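Local structure of mucus binding protein (Lactobacillus reuteri, 3I57) at residues M16-D21 with K39-D44; E28-S33 with D51-G56. The protein is a cell-wall protein that probably binds mucus; this chain, one of its type 2 repeats, also binds immunoglobulins. All coordinates share one frame; numbering follows the deposited sequence.

In the fold
From the N terminus the chain runs through strand 2-10 into strand 15-24, passes the loop 28-33, turns into helix 35-43, returns along strand 46-51 and leaves it through the loop 51-56. Contact 1 closes the first excursion by bringing the end of the helix back onto strand 15-24. Contact 2 joins the loop before the helix to the loop after strand 46-51, near the bound calcium ion. Their segments alternate along the chain, so the two closures cross rather than nest. They also touch: Asp20 OD2 of contact 1 lies 2.6 Å from Tyr32 OH of contact 2, a probable hydrogen bond. Both belong to the mucin-binding domain.

Contact 1 of 2, residues M16-D21 with K39-D44; sequences MLRQDD and KKFEGD
Helix 39-43 runs nearly antiparallel to strand 16-21, the axes 162° apart and 11.2 Å from each other at closest approach, and Leu17 faces Phe41 across the gap. Phe41 carries the contact from the helix side. Leu17 comes at it with two carbons: CB reaches Phe41 CE1 at 3.7 Å, while the methyl CD1 sits over one face of the ring, toward its rim, in a CH-pi contact. The opposite face of the same ring is covered by CD of its own neighbour Lys40, so the ring is sandwiched between aliphatic groups. Arg18 adds its CB at the ring edge, 3.9 Å from Phe41 CZ. With CG anti to the backbone N (chi1 -166°) and a bend at chi3, the arginine chain passes Phe41 and brings Phe41 CE2 over one face of the guanidinium, near its rim, the two planes tilted 44° apart. Asp20 grips the guanidinium side-on, each pair 2.9 Å apart: the bond from NE to OD1 is bent and tilted out of the guanidinium plane, while NH2 uses the syn lone pair of OD2. This salt bridge probably offsets the arginine's charge beside Lys40, whose own NZ is paired with Asp44 OD2 at 2.8 Å. Tyr8 and Phe73 extend the aromatic cluster around Phe41, and Tyr8 also makes a cation-pi contact with Arg18. Leu17 and Arg18 both face Tyr8 in a classic beta bulge of strand 15-24. A helix packed across a mixed sheet is the hallmark of the beta-grasp fold, and here Phe41 makes that join.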
loop_
_atom_site.group_PDB
_atom_site.type_symbol
_atom_site.label_atom_id
_atom_site.label_comp_id
_atom_site.label_asym_id
_atom_site.label_seq_id
_atom_site.Cartn_x
_atom_site.Cartn_y
_atom_site.Cartn_z
ATOM N N MET A 16 3.186 -16.943 16.327
ATOM C CA MET A 16 2.337 -17.027 17.519
ATOM C C MET A 16 2.284 -15.657 18.156
ATOM O O MET A 16 3.321 -15.005 18.349
ATOM C CB MET A 16 2.840 -18.070 18.533
ATOM C CG MET A 16 1.820 -18.318 19.682
ATOM S SD MET A 16 2.161 -19.802 20.689
ATOM C CE MET A 16 3.368 -19.082 21.811
ATOM N N LEU A 17 1.068 -15.215 18.459
ATOM C CA LEU A 17 0.845 -13.881 18.999
ATOM C C LEU A 17 0.719 -13.895 20.518
ATOM O O LEU A 17 1.095 -12.928 21.155
ATOM C CB LEU A 17 -0.428 -13.297 18.417
ATOM C CG LEU A 17 -0.448 -13.269 16.897
ATOM C CD1 LEU A 17 -1.929 -13.117 16.453
ATOM C CD2 LEU A 17 0.448 -12.142 16.385
ATOM N N ARG A 18 0.183 -14.977 21.076
ATOM C CA ARG A 18 -0.007 -15.113 22.530
ATOM C C ARG A 18 -0.400 -16.551 22.820
ATOM O O ARG A 18 -0.984 -17.227 21.975
ATOM C CB ARG A 18 -1.136 -14.196 23.000
ATOM C CG ARG A 18 -1.253 -13.956 24.512
ATOM C CD ARG A 18 -2.466 -13.037 24.800
ATOM N NE ARG A 18 -3.740 -13.762 24.979
ATOM C CZ ARG A 18 -4.941 -13.170 24.964
ATOM N NH1 ARG A 18 -5.041 -11.862 24.714
ATOM N NH2 ARG A 18 -6.047 -13.885 25.181
ATOM N N GLN A 19 -0.048 -17.025 24.007
ATOM C CA GLN A 19 -0.548 -18.332 24.467
ATOM C C GLN A 19 -1.132 -18.203 25.850
ATOM O O GLN A 19 -0.506 -17.590 26.737
ATOM C CB GLN A 19 0.583 -19.357 24.527
ATOM C CG GLN A 19 0.124 -20.741 25.054
ATOM C CD GLN A 19 1.221 -21.767 24.905
ATOM O OE1 GLN A 19 1.722 -21.984 23.798
ATOM N NE2 GLN A 19 1.593 -22.420 26.017
ATOM N N ASP A 20 -2.318 -18.778 26.036
ATOM C CA ASP A 20 -2.984 -18.762 27.333
ATOM C C ASP A 20 -2.939 -20.181 27.848
ATOM O O ASP A 20 -3.389 -21.097 27.143
ATOM C CB ASP A 20 -4.470 -18.362 27.191
ATOM C CG ASP A 20 -4.672 -16.905 26.746
ATOM O OD1 ASP A 20 -3.685 -16.163 26.665
ATOM O OD2 ASP A 20 -5.836 -16.507 26.507
ATOM N N ASP A 21 -2.433 -20.346 29.072
ATOM C CA ASP A 21 -2.382 -21.635 29.761
ATOM C C ASP A 21 -3.533 -21.768 30.750
ATOM O O ASP A 21 -3.915 -20.782 31.407
ATOM C CB ASP A 21 -1.065 -21.775 30.520
ATOM C CG ASP A 21 0.101 -22.053 29.619
ATOM O OD1 ASP A 21 -0.092 -22.187 28.394
ATOM O OD2 ASP A 21 1.229 -22.157 30.154
ATOM N N LYS A 39 -11.798 -11.021 20.253
ATOM C CA LYS A 39 -12.090 -9.580 20.259
ATOM C C LYS A 39 -10.831 -8.698 20.286
ATOM O O LYS A 39 -10.735 -7.702 19.534
ATOM C CB LYS A 39 -12.995 -9.246 21.441
ATOM C CG LYS A 39 -13.431 -7.799 21.523
ATOM C CD LYS A 39 -14.472 -7.686 22.660
ATOM C CE LYS A 39 -14.688 -6.251 23.136
ATOM N NZ LYS A 39 -15.668 -5.500 22.318
ATOM N N LYS A 40 -9.882 -9.051 21.143
ATOM C CA LYS A 40 -8.635 -8.316 21.270
ATOM C C LYS A 40 -7.862 -8.272 19.948
ATOM O O LYS A 40 -7.498 -7.191 19.457
ATOM C CB LYS A 40 -7.783 -8.891 22.400
ATOM C CG LYS A 40 -6.441 -8.159 22.667
ATOM C CD LYS A 40 -5.351 -8.610 21.693
ATOM C CE LYS A 40 -3.993 -7.921 21.987
ATOM N NZ LYS A 40 -4.136 -6.430 21.984
ATOM N N PHE A 41 -7.620 -9.433 19.354
ATOM C CA PHE A 41 -6.875 -9.438 18.100
ATOM C C PHE A 41 -7.634 -8.776 16.935
ATOM O O PHE A 41 -7.028 -8.078 16.111
ATOM C CB PHE A 41 -6.334 -10.838 17.783
ATOM C CG PHE A 41 -5.263 -11.261 18.754
ATOM C CD1 PHE A 41 -4.035 -10.602 18.759
ATOM C CD2 PHE A 41 -5.495 -12.237 19.694
ATOM C CE1 PHE A 41 -3.061 -10.944 19.666
ATOM C CE2 PHE A 41 -4.518 -12.570 20.631
ATOM C CZ PHE A 41 -3.305 -11.942 20.603
ATOM N N GLU A 42 -8.960 -8.929 16.896
ATOM C CA GLU A 42 -9.731 -8.238 15.855
ATOM C C GLU A 42 -9.619 -6.711 16.049
ATOM O O GLU A 42 -9.587 -5.963 15.087
ATOM C CB GLU A 42 -11.163 -8.803 15.747
ATOM C CG GLU A 42 -11.163 -10.281 15.210
ATOM C CD GLU A 42 -12.534 -10.792 14.711
ATOM O OE1 GLU A 42 -13.537 -10.422 15.337
ATOM O OE2 GLU A 42 -12.614 -11.577 13.705
ATOM N N GLY A 43 -9.442 -6.276 17.289
ATOM C CA GLY A 43 -9.183 -4.871 17.579
ATOM C C GLY A 43 -7.820 -4.395 17.110
ATOM O O GLY A 43 -7.588 -3.190 17.011
ATOM N N ASP A 44 -6.898 -5.320 16.846
ATOM C CA ASP A 44 -5.594 -4.969 16.304
ATOM C C ASP A 44 -5.557 -5.211 14.788
ATOM O O ASP A 44 -4.495 -5.261 14.208
ATOM C CB ASP A 44 -4.465 -5.764 16.964
ATOM C CG ASP A 44 -4.319 -5.460 18.467
ATOM O OD1 ASP A 44 -4.801 -4.417 18.893
ATOM O OD2 ASP A 44 -3.708 -6.256 19.191
#

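Contact 2 of 2, residues E28-S33 with D51-G56; sequences ETIPYS and DNFPAG
Aromatic and apolar contacts centre on Phe53, which receives Tyr32 over one face and Ile30 at its edge. Tyr32 turns its ring edge to that face in a T-shaped pair, centroids 5.5 Å apart and planes at 72°; Tyr32 CD2 lies above the rim rather than the middle. Phe53 CG stands anti to the backbone N (chi1 -174°), which extends the ring toward the loop 28-33. There Ile30 CG2 meets Phe53 CZ in the ring plane at 3.8 Å, Tyr32 CB touches the same CZ at 4.0 Å, and the carbonyl oxygen Tyr32 O lies 3.4 Å from Phe53 CE2. The Ile30 side chain is about 9 Å from the bound calcium ion. Were Phe53 an alanine, the Tyr32 edge and the Ile30 methyl would probably lose their shared partner, opening a gap between the loops. The polar link across the loops is a water that bridges Thr29 OG1 and Gly56 O, donating to the carbonyl oxygen at 2.7 Å. A second polar bond lies within 51-56: Asp51 OD1 accepts from Phe53 N at 2.9 Å in an Asx turn that probably helps fix the backbone carrying Phe53; Asp51 OD2 bonds to Thr34. The Tyr32 hydroxyl hydrogen-bonds beyond the contact, with Asp20 and Tyr8. Tyr69 gives Phe53 a second edge-to-face neighbour. The two loops thus meet through a mainly apolar, aromatic join with a solvent-bridged rim.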
loop_
_atom_site.group_PDB
_atom_site.type_symbol
_atom_site.label_atom_id
_atom_site.label_comp_id
_atom_site.label_asym_id
_atom_site.label_seq_id
_atom_site.Cartn_x
_atom_site.Cartn_y
_atom_site.Cartn_z
ATOM N N GLU A 28 -13.181 -32.256 33.920
ATOM C CA GLU A 28 -13.743 -30.933 34.132
ATOM C C GLU A 28 -13.930 -30.269 32.771
ATOM O O GLU A 28 -13.066 -30.383 31.909
ATOM C CB GLU A 28 -12.795 -30.109 35.014
ATOM C CG GLU A 28 -13.178 -28.631 35.200
ATOM C CD GLU A 28 -12.038 -27.803 35.798
ATOM O OE1 GLU A 28 -11.128 -28.375 36.453
ATOM O OE2 GLU A 28 -12.068 -26.564 35.629
ATOM N N THR A 29 -15.055 -29.577 32.576
ATOM C CA THR A 29 -15.207 -28.761 31.361
ATOM C C THR A 29 -14.208 -27.583 31.382
ATOM O O THR A 29 -14.110 -26.869 32.387
ATOM C CB THR A 29 -16.652 -28.268 31.188
ATOM O OG1 THR A 29 -17.503 -29.395 30.978
ATOM C CG2 THR A 29 -16.776 -27.270 29.955
ATOM N N ILE A 30 -13.450 -27.387 30.296
ATOM C CA ILE A 30 -12.358 -26.371 30.357
ATOM C C ILE A 30 -13.017 -24.993 30.483
ATOM O O ILE A 30 -13.775 -24.628 29.618
ATOM C CB ILE A 30 -11.421 -26.413 29.113
ATOM C CG1 ILE A 30 -10.667 -27.753 29.005
ATOM C CG2 ILE A 30 -10.431 -25.217 29.160
ATOM C CD1 ILE A 30 -10.194 -28.090 27.576
ATOM N N PRO A 31 -12.774 -24.256 31.585
ATOM C CA PRO A 31 -13.516 -23.020 31.813
ATOM C C PRO A 31 -12.882 -21.879 31.062
ATOM O O PRO A 31 -12.233 -21.010 31.660
ATOM C CB PRO A 31 -13.421 -22.813 33.335
ATOM C CG PRO A 31 -12.154 -23.507 33.720
ATOM C CD PRO A 31 -11.966 -24.646 32.757
ATOM N N TYR A 32 -13.036 -21.908 29.740
ATOM C CA TYR A 32 -12.397 -20.931 28.872
ATOM C C TYR A 32 -13.287 -20.680 27.670
ATOM O O TYR A 32 -13.965 -21.600 27.157
ATOM C CB TYR A 32 -11.052 -21.492 28.376
ATOM C CG TYR A 32 -10.167 -20.539 27.607
ATOM C CD1 TYR A 32 -9.257 -19.718 28.271
ATOM C CD2 TYR A 32 -10.201 -20.503 26.218
ATOM C CE1 TYR A 32 -8.426 -18.847 27.584
ATOM C CE2 TYR A 32 -9.387 -19.651 25.520
ATOM C CZ TYR A 32 -8.486 -18.836 26.197
ATOM O OH TYR A 32 -7.697 -17.998 25.463
ATOM N N SER A 33 -13.238 -19.437 27.216
ATOM C CA SER A 33 -13.813 -19.041 25.937
ATOM C C SER A 33 -12.781 -18.242 25.155
ATOM O O SER A 33 -12.016 -17.459 25.727
ATOM C CB SER A 33 -15.040 -18.164 26.147
ATOM O OG SER A 33 -15.335 -17.407 24.986
ATOM N N ASP A 51 -11.103 -20.939 14.515
ATOM C CA ASP A 51 -11.007 -21.179 15.962
ATOM C C ASP A 51 -11.101 -22.687 16.195
ATOM O O ASP A 51 -12.162 -23.289 16.008
ATOM C CB ASP A 51 -12.148 -20.437 16.662
ATOM C CG ASP A 51 -12.215 -20.684 18.179
ATOM O OD1 ASP A 51 -11.462 -21.523 18.731
ATOM O OD2 ASP A 51 -13.067 -20.013 18.803
ATOM N N ASN A 52 -9.987 -23.281 16.608
ATOM C CA ASN A 52 -9.876 -24.732 16.803
ATOM C C ASN A 52 -10.131 -25.171 18.239
ATOM O O ASN A 52 -9.979 -26.343 18.562
ATOM C CB ASN A 52 -8.486 -25.202 16.375
ATOM C CG ASN A 52 -8.273 -25.100 14.887
ATOM O OD1 ASN A 52 -7.246 -24.575 14.421
ATOM N ND2 ASN A 52 -9.243 -25.580 14.123
ATOM N N PHE A 53 -10.531 -24.249 19.099
ATOM C CA PHE A 53 -10.894 -24.605 20.470
ATOM C C PHE A 53 -12.341 -25.105 20.485
ATOM O O PHE A 53 -13.252 -24.345 20.198
ATOM C CB PHE A 53 -10.799 -23.385 21.400
ATOM C CG PHE A 53 -11.017 -23.726 22.866
ATOM C CD1 PHE A 53 -10.062 -24.446 23.572
ATOM C CD2 PHE A 53 -12.165 -23.320 23.533
ATOM C CE1 PHE A 53 -10.271 -24.766 24.916
ATOM C CE2 PHE A 53 -12.381 -23.644 24.875
ATOM C CZ PHE A 53 -11.448 -24.355 25.562
ATOM N N PRO A 54 -12.555 -26.388 20.804
ATOM C CA PRO A 54 -13.891 -26.924 20.651
ATOM C C PRO A 54 -14.837 -26.481 21.763
ATOM O O PRO A 54 -14.461 -26.498 22.920
ATOM C CB PRO A 54 -13.676 -28.441 20.738
ATOM C CG PRO A 54 -12.237 -28.656 20.539
ATOM C CD PRO A 54 -11.585 -27.440 21.121
ATOM N N ALA A 55 -16.073 -26.144 21.399
ATOM C CA ALA A 55 -17.114 -25.815 22.374
ATOM C C ALA A 55 -17.237 -26.901 23.419
ATOM O O ALA A 55 -17.380 -28.078 23.081
ATOM C CB ALA A 55 -18.473 -25.630 21.646
ATOM N N GLY A 56 -17.169 -26.534 24.695
ATOM C CA GLY A 56 -17.456 -27.505 25.756
ATOM C C GLY A 56 -16.435 -28.612 25.924
ATOM O O GLY A 56 -16.713 -29.623 26.587
HETATM O O HOH W 1 -18.086 -30.432 28.740
#